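Local structure of chinitase A (3EBV) at residues L167-Y181 with Q209-L223. The protein probably hydrolyses internal bonds of chitin as an endochitinase, this chain being its glycosyl hydrolase family 18 catalytic domain. Numbering follows the deposited sequence.
Sequences LNVKDILTVVNMQYY and QLEGGLAPSQVGLGL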
ATOM      1  N   LEU A 167       3.057  10.117  10.896  1.00 10.57           N
ATOM      2  CA  LEU A 167       4.087  10.878  11.602  1.00 11.65           C
ATOM      3  C   LEU A 167       4.300  10.323  13.028  1.00 10.77           C
ATOM      4  O   LEU A 167       5.461  10.199  13.458  1.00 12.25           O
ATOM      5  CB  LEU A 167       3.711  12.355  11.651  1.00 11.71           C
ATOM      6  CG  LEU A 167       3.802  13.055  10.267  1.00 13.16           C
ATOM      7  CD1 LEU A 167       3.092  14.404  10.393  1.00 14.31           C
ATOM      8  CD2 LEU A 167       5.278  13.178   9.803  1.00 13.50           C
ATOM      9  N   ASN A 168       3.198   9.963  13.697  1.00 10.63           N
ATOM     10  CA  ASN A 168       3.322   9.489  15.096  1.00 12.11           C
ATOM     11  C   ASN A 168       4.142   8.227  15.138  1.00 12.99           C
ATOM     12  O   ASN A 168       4.868   7.987  16.116  1.00 14.09           O
ATOM     13  CB  ASN A 168       1.945   9.195  15.667  1.00 11.76           C
ATOM     14  CG  ASN A 168       1.134  10.451  15.962  1.00 10.98           C
ATOM     15  OD1 ASN A 168       1.665  11.591  15.901  1.00 12.23           O
ATOM     16  ND2 ASN A 168      -0.145  10.267  16.309  1.00 10.63           N
ATOM     17  N   VAL A 169       4.002   7.393  14.094  1.00 11.61           N
ATOM     18  CA  VAL A 169       4.731   6.098  14.055  1.00 12.20           C
ATOM     19  C   VAL A 169       5.873   6.073  13.046  1.00 12.25           C
ATOM     20  O   VAL A 169       6.291   5.004  12.568  1.00 11.42           O
ATOM     21  CB  VAL A 169       3.767   4.874  13.894  1.00 12.46           C
ATOM     22  CG1 VAL A 169       2.647   4.925  14.921  1.00 12.09           C
ATOM     23  CG2 VAL A 169       3.152   4.854  12.453  1.00 12.50           C
ATOM     24  N   LYS A 170       6.437   7.247  12.739  1.00 12.37           N
ATOM     25  CA  LYS A 170       7.436   7.335  11.683  0.70 13.13           C
ATOM     26  C   LYS A 170       8.609   6.380  11.853  1.00 12.74           C
ATOM     27  O   LYS A 170       9.137   5.827  10.893  1.00 13.77           O
ATOM     28  CB  LYS A 170       7.929   8.787  11.577  0.70 13.49           C
ATOM     29  CG  LYS A 170       8.977   8.985  10.524  0.70 15.20           C
ATOM     30  CD  LYS A 170       9.409  10.436  10.419  0.70 18.70           C
ATOM     31  CE  LYS A 170      10.331  10.626   9.197  0.70 17.21           C
ATOM     32  NZ  LYS A 170      11.042  11.978   9.245  0.70 19.06           N
ATOM     33  N   ASP A 171       9.029   6.182  13.111  1.00 13.19           N
ATOM     34  CA  ASP A 171      10.196   5.318  13.363  1.00 14.16           C
ATOM     35  C   ASP A 171       9.933   3.814  13.133  1.00 15.18           C
ATOM     36  O   ASP A 171      10.901   3.037  13.098  1.00 16.49           O
ATOM     37  CB  ASP A 171      10.648   5.525  14.805  1.00 14.48           C
ATOM     38  CG  ASP A 171       9.503   5.319  15.768  1.00 18.35           C
ATOM     39  OD1 ASP A 171       8.586   6.164  15.791  1.00 23.12           O
ATOM     40  OD2 ASP A 171       9.481   4.316  16.467  1.00 23.23           O
ATOM     41  N   ILE A 172       8.667   3.415  12.936  1.00 13.77           N
ATOM     42  CA  ILE A 172       8.348   2.004  12.638  1.00 13.23           C
ATOM     43  C   ILE A 172       7.630   1.831  11.287  1.00 12.81           C
ATOM     44  O   ILE A 172       7.236   0.715  10.918  1.00 12.76           O
ATOM     45  CB  ILE A 172       7.492   1.330  13.745  1.00 12.97           C
ATOM     46  CG1 ILE A 172       6.215   2.096  14.038  1.00 12.55           C
ATOM     47  CG2 ILE A 172       8.351   1.157  15.026  1.00 14.57           C
ATOM     48  CD1 ILE A 172       5.202   1.288  14.899  1.00 13.55           C
ATOM     49  N   LEU A 173       7.467   2.944  10.553  1.00 11.74           N
ATOM     50  CA  LEU A 173       6.725   2.967   9.298  1.00 12.02           C
ATOM     51  C   LEU A 173       7.641   2.611   8.123  1.00 12.17           C
ATOM     52  O   LEU A 173       8.713   3.243   7.934  1.00 12.10           O
ATOM     53  CB  LEU A 173       6.176   4.369   9.107  1.00 11.89           C
ATOM     54  CG  LEU A 173       5.515   4.673   7.779  1.00 11.31           C
ATOM     55  CD1 LEU A 173       4.175   3.916   7.599  1.00 13.58           C
ATOM     56  CD2 LEU A 173       5.255   6.217   7.773  1.00 11.64           C
ATOM     57  N   THR A 174       7.222   1.633   7.307  1.00 11.23           N
ATOM     58  CA  THR A 174       7.976   1.288   6.099  1.00 11.24           C
ATOM     59  C   THR A 174       7.672   2.278   4.955  1.00 10.90           C
ATOM     60  O   THR A 174       8.574   3.009   4.509  1.00 11.64           O
ATOM     61  CB  THR A 174       7.672  -0.151   5.643  1.00 11.77           C
ATOM     62  OG1 THR A 174       7.860  -1.032   6.789  1.00 12.73           O
ATOM     63  CG2 THR A 174       8.597  -0.552   4.513  1.00 11.70           C
ATOM     64  N   VAL A 175       6.397   2.315   4.526  1.00 10.59           N
ATOM     65  CA  VAL A 175       6.055   3.207   3.410  1.00 10.25           C
ATOM     66  C   VAL A 175       4.578   3.504   3.399  1.00 10.20           C
ATOM     67  O   VAL A 175       3.736   2.650   3.731  1.00 10.84           O
ATOM     68  CB  VAL A 175       6.520   2.609   2.046  1.00 10.82           C
ATOM     69  CG1 VAL A 175       5.911   1.219   1.782  1.00 11.94           C
ATOM     70  CG2 VAL A 175       6.225   3.539   0.890  1.00 10.33           C
ATOM     71  N   VAL A 176       4.285   4.760   3.024  1.00  9.25           N
ATOM     72  CA  VAL A 176       2.916   5.207   2.732  1.00  9.14           C
ATOM     73  C   VAL A 176       2.749   5.110   1.233  1.00  9.26           C
ATOM     74  O   VAL A 176       3.295   5.929   0.484  1.00  9.52           O
ATOM     75  CB  VAL A 176       2.639   6.646   3.200  1.00  9.11           C
ATOM     76  CG1 VAL A 176       1.218   7.056   2.856  1.00  9.36           C
ATOM     77  CG2 VAL A 176       2.813   6.734   4.741  1.00 11.16           C
ATOM     78  N   ASN A 177       2.001   4.101   0.782  1.00  8.96           N
ATOM     79  CA  ASN A 177       1.642   3.951  -0.640  1.00  8.83           C
ATOM     80  C   ASN A 177       0.260   4.579  -0.863  1.00  9.50           C
ATOM     81  O   ASN A 177      -0.761   3.887  -0.848  1.00  9.03           O
ATOM     82  CB  ASN A 177       1.575   2.471  -1.031  1.00  9.86           C
ATOM     83  CG  ASN A 177       2.934   1.772  -1.003  1.00  9.58           C
ATOM     84  OD1 ASN A 177       3.934   2.289  -1.533  1.00  9.62           O
ATOM     85  ND2 ASN A 177       2.958   0.519  -0.434  1.00  9.67           N
HETATM   86  N   MSE A 178       0.210   5.901  -0.986  1.00  8.69           N
HETATM   87  CA  MSE A 178      -1.103   6.525  -1.196  1.00  8.03           C
HETATM   88  C   MSE A 178      -1.741   6.055  -2.509  1.00  7.73           C
HETATM   89  O   MSE A 178      -1.036   5.702  -3.466  1.00  8.37           O
HETATM   90  CB  MSE A 178      -1.006   8.076  -1.172  1.00  8.48           C
HETATM   91  CG  MSE A 178      -2.372   8.726  -1.304  1.00  9.15           C
HETATM   92 SE   MSE A 178      -2.222  10.644  -0.845  1.00 14.85          SE
HETATM   93  CE  MSE A 178      -1.349  11.299  -2.432  1.00 10.63           C
ATOM     94  N   GLN A 179      -3.090   6.044  -2.505  1.00  8.11           N
ATOM     95  CA  GLN A 179      -3.847   5.649  -3.684  1.00  8.30           C
ATOM     96  C   GLN A 179      -4.094   6.930  -4.510  1.00  7.85           C
ATOM     97  O   GLN A 179      -5.012   7.729  -4.234  1.00  9.52           O
ATOM     98  CB  GLN A 179      -5.205   5.050  -3.269  1.00  8.92           C
ATOM     99  CG  GLN A 179      -5.073   3.829  -2.381  1.00 10.64           C
ATOM    100  CD  GLN A 179      -6.456   3.310  -1.981  1.00 10.85           C
ATOM    101  OE1 GLN A 179      -7.366   3.199  -2.817  1.00 11.81           O
ATOM    102  NE2 GLN A 179      -6.618   3.013  -0.696  1.00 12.36           N
ATOM    103  N   TYR A 180      -3.231   7.140  -5.515  1.00  8.91           N
ATOM    104  CA  TYR A 180      -3.365   8.350  -6.362  1.00  8.65           C
ATOM    105  C   TYR A 180      -4.426   8.119  -7.461  1.00  9.70           C
ATOM    106  O   TYR A 180      -4.161   8.240  -8.688  1.00 10.11           O
ATOM    107  CB  TYR A 180      -2.006   8.698  -7.020  1.00  8.63           C
ATOM    108  CG  TYR A 180      -0.940   9.150  -6.052  1.00  8.55           C
ATOM    109  CD1 TYR A 180      -0.539  10.488  -5.988  1.00  9.99           C
ATOM    110  CD2 TYR A 180      -0.302   8.223  -5.213  1.00  8.02           C
ATOM    111  CE1 TYR A 180       0.492  10.901  -5.124  1.00  9.55           C
ATOM    112  CE2 TYR A 180       0.681   8.627  -4.323  1.00  8.27           C
ATOM    113  CZ  TYR A 180       1.097   9.969  -4.281  1.00  9.61           C
ATOM    114  OH  TYR A 180       2.069  10.352  -3.384  1.00  9.57           O
ATOM    115  N   TYR A 181      -5.611   7.666  -7.026  1.00  8.71           N
ATOM    116  CA  TYR A 181      -6.637   7.226  -7.989  1.00  9.41           C
ATOM    117  C   TYR A 181      -7.974   7.126  -7.278  1.00 10.46           C
ATOM    118  O   TYR A 181      -8.060   7.267  -6.056  1.00 10.76           O
ATOM    119  CB  TYR A 181      -6.248   5.887  -8.644  1.00 10.21           C
ATOM    120  CG  TYR A 181      -5.953   4.758  -7.668  1.00  8.41           C
ATOM    121  CD1 TYR A 181      -6.966   3.886  -7.224  1.00  9.25           C
ATOM    122  CD2 TYR A 181      -4.656   4.484  -7.274  1.00  9.55           C
ATOM    123  CE1 TYR A 181      -6.666   2.814  -6.335  1.00  9.45           C
ATOM    124  CE2 TYR A 181      -4.345   3.401  -6.419  1.00  9.58           C
ATOM    125  CZ  TYR A 181      -5.353   2.580  -5.961  1.00  9.49           C
ATOM    126  OH  TYR A 181      -5.025   1.577  -5.102  1.00 12.35           O
ATOM    127  N   GLN A 209       3.752  15.018   1.164  1.00  8.85           N
ATOM    128  CA  GLN A 209       4.346  14.039   2.105  1.00  9.01           C
ATOM    129  C   GLN A 209       5.841  14.291   2.307  1.00  9.53           C
ATOM    130  O   GLN A 209       6.332  14.275   3.459  1.00 10.32           O
ATOM    131  CB  GLN A 209       4.102  12.627   1.567  1.00  8.33           C
ATOM    132  CG  GLN A 209       2.616  12.302   1.554  1.00 10.05           C
ATOM    133  CD  GLN A 209       2.273  11.015   0.824  1.00  9.26           C
ATOM    134  OE1 GLN A 209       3.016  10.040   0.875  1.00 10.26           O
ATOM    135  NE2 GLN A 209       1.132  11.032   0.143  1.00 10.59           N
ATOM    136  N   LEU A 210       6.557  14.510   1.203  1.00  9.68           N
ATOM    137  CA  LEU A 210       8.021  14.688   1.232  1.00 10.36           C
ATOM    138  C   LEU A 210       8.443  15.969   1.949  1.00 11.22           C
ATOM    139  O   LEU A 210       9.557  16.009   2.498  1.00 12.23           O
ATOM    140  CB  LEU A 210       8.621  14.624  -0.174  1.00  9.88           C
ATOM    141  CG  LEU A 210       8.405  13.290  -0.917  1.00 10.74           C
ATOM    142  CD1 LEU A 210       8.495  13.474  -2.435  1.00 12.30           C
ATOM    143  CD2 LEU A 210       9.444  12.260  -0.385  1.00 11.40           C
ATOM    144  N   GLU A 211       7.598  16.989   1.895  1.00 10.75           N
ATOM    145  CA  GLU A 211       7.859  18.255   2.601  1.00 13.25           C
ATOM    146  C   GLU A 211       7.201  18.285   3.976  1.00 12.94           C
ATOM    147  O   GLU A 211       7.393  19.267   4.721  1.00 15.26           O
ATOM    148  CB  GLU A 211       7.381  19.468   1.747  1.00 12.70           C
ATOM    149  CG  GLU A 211       8.112  19.583   0.418  1.00 14.42           C
ATOM    150  CD  GLU A 211       7.731  20.857  -0.361  1.00 16.82           C
ATOM    151  OE1 GLU A 211       6.686  21.496  -0.029  1.00 18.92           O
ATOM    152  OE2 GLU A 211       8.495  21.184  -1.316  1.00 20.59           O
ATOM    153  N   GLY A 212       6.421  17.249   4.337  1.00 12.38           N
ATOM    154  CA  GLY A 212       5.610  17.308   5.527  1.00 12.08           C
ATOM    155  C   GLY A 212       6.054  16.380   6.653  1.00 11.73           C
ATOM    156  O   GLY A 212       5.273  16.111   7.554  1.00 14.10           O
ATOM    157  N   GLY A 213       7.278  15.892   6.555  1.00 10.94           N
ATOM    158  CA  GLY A 213       7.896  15.152   7.677  1.00 12.01           C
ATOM    159  C   GLY A 213       8.097  13.662   7.475  1.00 13.82           C
ATOM    160  O   GLY A 213       8.621  12.995   8.372  1.00 14.17           O
ATOM    161  N   LEU A 214       7.685  13.123   6.335  1.00 11.94           N
ATOM    162  CA  LEU A 214       7.972  11.716   5.974  1.00 12.32           C
ATOM    163  C   LEU A 214       9.287  11.643   5.224  1.00 12.91           C
ATOM    164  O   LEU A 214       9.597  12.529   4.393  1.00 14.56           O
ATOM    165  CB  LEU A 214       6.828  11.105   5.159  1.00 12.00           C
ATOM    166  CG  LEU A 214       5.506  11.008   5.929  1.00 13.49           C
ATOM    167  CD1 LEU A 214       4.442  10.504   4.970  1.00 16.13           C
ATOM    168  CD2 LEU A 214       5.610  10.059   7.139  1.00 16.21           C
ATOM    169  N   ALA A 215      10.091  10.614   5.511  1.00 11.19           N
ATOM    170  CA  ALA A 215      11.340  10.404   4.768  1.00 11.84           C
ATOM    171  C   ALA A 215      11.020   9.950   3.318  1.00 11.95           C
ATOM    172  O   ALA A 215       9.951   9.367   3.073  1.00 11.78           O
ATOM    173  CB  ALA A 215      12.224   9.330   5.466  1.00 12.95           C
ATOM    174  N   PRO A 216      11.924  10.201   2.374  1.00 11.64           N
ATOM    175  CA  PRO A 216      11.662   9.741   1.003  1.00 11.50           C
ATOM    176  C   PRO A 216      11.412   8.238   0.950  1.00 11.38           C
ATOM    177  O   PRO A 216      10.575   7.785   0.158  1.00 11.49           O
ATOM    178  CB  PRO A 216      12.927  10.162   0.239  1.00 12.34           C
ATOM    179  CG  PRO A 216      13.369  11.413   0.990  1.00 13.44           C
ATOM    180  CD  PRO A 216      13.141  11.048   2.442  1.00 12.22           C
ATOM    181  N   SER A 217      12.117   7.449   1.774  1.00 11.45           N
ATOM    182  CA  SER A 217      11.902   6.013   1.764  1.00 11.77           C
ATOM    183  C   SER A 217      10.524   5.632   2.269  1.00 11.36           C
ATOM    184  O   SER A 217      10.157   4.436   2.180  1.00 13.06           O
ATOM    185  CB  SER A 217      12.920   5.283   2.653  1.00 13.22           C
ATOM    186  OG  SER A 217      12.793   5.729   3.973  1.00 16.22           O
ATOM    187  N   GLN A 218       9.776   6.605   2.801  1.00 10.71           N
ATOM    188  CA  GLN A 218       8.446   6.319   3.346  1.00 10.13           C
ATOM    189  C   GLN A 218       7.316   6.773   2.395  1.00 10.45           C
ATOM    190  O   GLN A 218       6.157   6.753   2.799  1.00 10.90           O
ATOM    191  CB  GLN A 218       8.259   6.985   4.719  1.00 10.29           C
ATOM    192  CG  GLN A 218       9.190   6.329   5.731  1.00 12.17           C
ATOM    193  CD  GLN A 218       9.190   7.025   7.058  1.00 12.72           C
ATOM    194  OE1 GLN A 218       9.259   8.258   7.160  1.00 13.26           O
ATOM    195  NE2 GLN A 218       9.165   6.213   8.121  1.00 12.45           N
ATOM    196  N   VAL A 219       7.671   7.137   1.157  1.00  9.16           N
ATOM    197  CA  VAL A 219       6.660   7.631   0.192  1.00  9.03           C
ATOM    198  C   VAL A 219       6.680   6.771  -1.071  1.00  8.97           C
ATOM    199  O   VAL A 219       7.739   6.581  -1.683  1.00  9.76           O
ATOM    200  CB  VAL A 219       6.948   9.102  -0.174  1.00  9.42           C
ATOM    201  CG1 VAL A 219       5.954   9.621  -1.246  1.00 10.02           C
ATOM    202  CG2 VAL A 219       6.850   9.998   1.086  1.00 10.25           C
ATOM    203  N   GLY A 220       5.507   6.187  -1.387  1.00  8.66           N
ATOM    204  CA  GLY A 220       5.364   5.324  -2.587  1.00  8.59           C
ATOM    205  C   GLY A 220       4.184   5.828  -3.426  1.00  8.14           C
ATOM    206  O   GLY A 220       3.186   6.315  -2.879  1.00  8.77           O
ATOM    207  N   LEU A 221       4.314   5.669  -4.754  1.00  8.99           N
ATOM    208  CA  LEU A 221       3.259   6.139  -5.678  1.00  8.78           C
ATOM    209  C   LEU A 221       2.334   4.953  -6.013  1.00  9.16           C
ATOM    210  O   LEU A 221       2.746   4.060  -6.764  1.00  8.92           O
ATOM    211  CB  LEU A 221       3.877   6.715  -6.987  1.00  8.97           C
ATOM    212  CG  LEU A 221       4.926   7.822  -6.747  1.00  9.05           C
ATOM    213  CD1 LEU A 221       5.315   8.294  -8.118  1.00 10.78           C
ATOM    214  CD2 LEU A 221       4.351   8.993  -5.987  1.00 10.98           C
ATOM    215  N   GLY A 222       1.098   4.992  -5.485  1.00  8.98           N
ATOM    216  CA  GLY A 222       0.128   3.890  -5.740  1.00  8.08           C
ATOM    217  C   GLY A 222      -0.809   4.246  -6.905  1.00  8.15           C
ATOM    218  O   GLY A 222      -1.436   5.287  -6.905  1.00  8.28           O
ATOM    219  N   LEU A 223      -0.887   3.324  -7.867  1.00  8.73           N
ATOM    220  CA  LEU A 223      -1.693   3.537  -9.086  1.00  8.98           C
ATOM    221  C   LEU A 223      -2.507   2.286  -9.401  1.00  9.86           C
ATOM    222  O   LEU A 223      -2.153   1.179  -8.990  1.00  9.32           O
ATOM    223  CB  LEU A 223      -0.772   3.792 -10.303  1.00  9.41           C
ATOM    224  CG  LEU A 223      -0.219   5.205 -10.563  1.00  9.84           C
ATOM    225  CD1 LEU A 223      -1.340   6.215 -10.655  1.00 10.33           C
ATOM    226  CD2 LEU A 223       0.845   5.597  -9.466  1.00 10.15           C
TER
HETATM  227  O   HOH W   1      11.194   3.588   5.454  1.00 21.69           O
HETATM  228  O   HOH W   2       2.361   8.466  -1.319  1.00  9.64           O
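The side-chain amide of Gln218 holds the loop before strand 175-179. Its NE2 donates to Lys170 O at 2.8 Å, on a lone pair but bent, and to Leu173 O at 3.0 Å, nearly straight at 170°. Both acceptors lie close to the amide plane. Gln218 OE1 accepts from Ala215 N, and the three bonds together hold the amide's rotation. With an alanine at Gln218, the Lys170 and Leu173 carbonyls would probably lose their donor, and Ala215 N its acceptor. In one of two modelled conformers, Lys170 crosses Gln218 at about a right angle and, CG anti to the backbone N (chi1 179°), extends NZ to Gly213 O at 2.8 Å. Strands 175-179 and 219-223 are parallel neighbours in the family 18 beta/alpha (TIM) barrel, joined through helix 199-210. Val176 N donates to Gln218 O at 2.7 Å, Gly220 N to Val176 O, and Tyr180 N to Gly222 O. A water lies 2.8 Å from each of Tyr180 OH, Gly220 O and Gln209 OE1. Asn177 OD1 lies 3.5 Å from Gly220 CA, where a side chain would clash. Between the two loops, Leu214 CD2 meets Leu173 CD2 at 3.9 Å; it also touches Leu167 CD2. Leu221 CD2 approaches Tyr180 CZ at 3.8 Å.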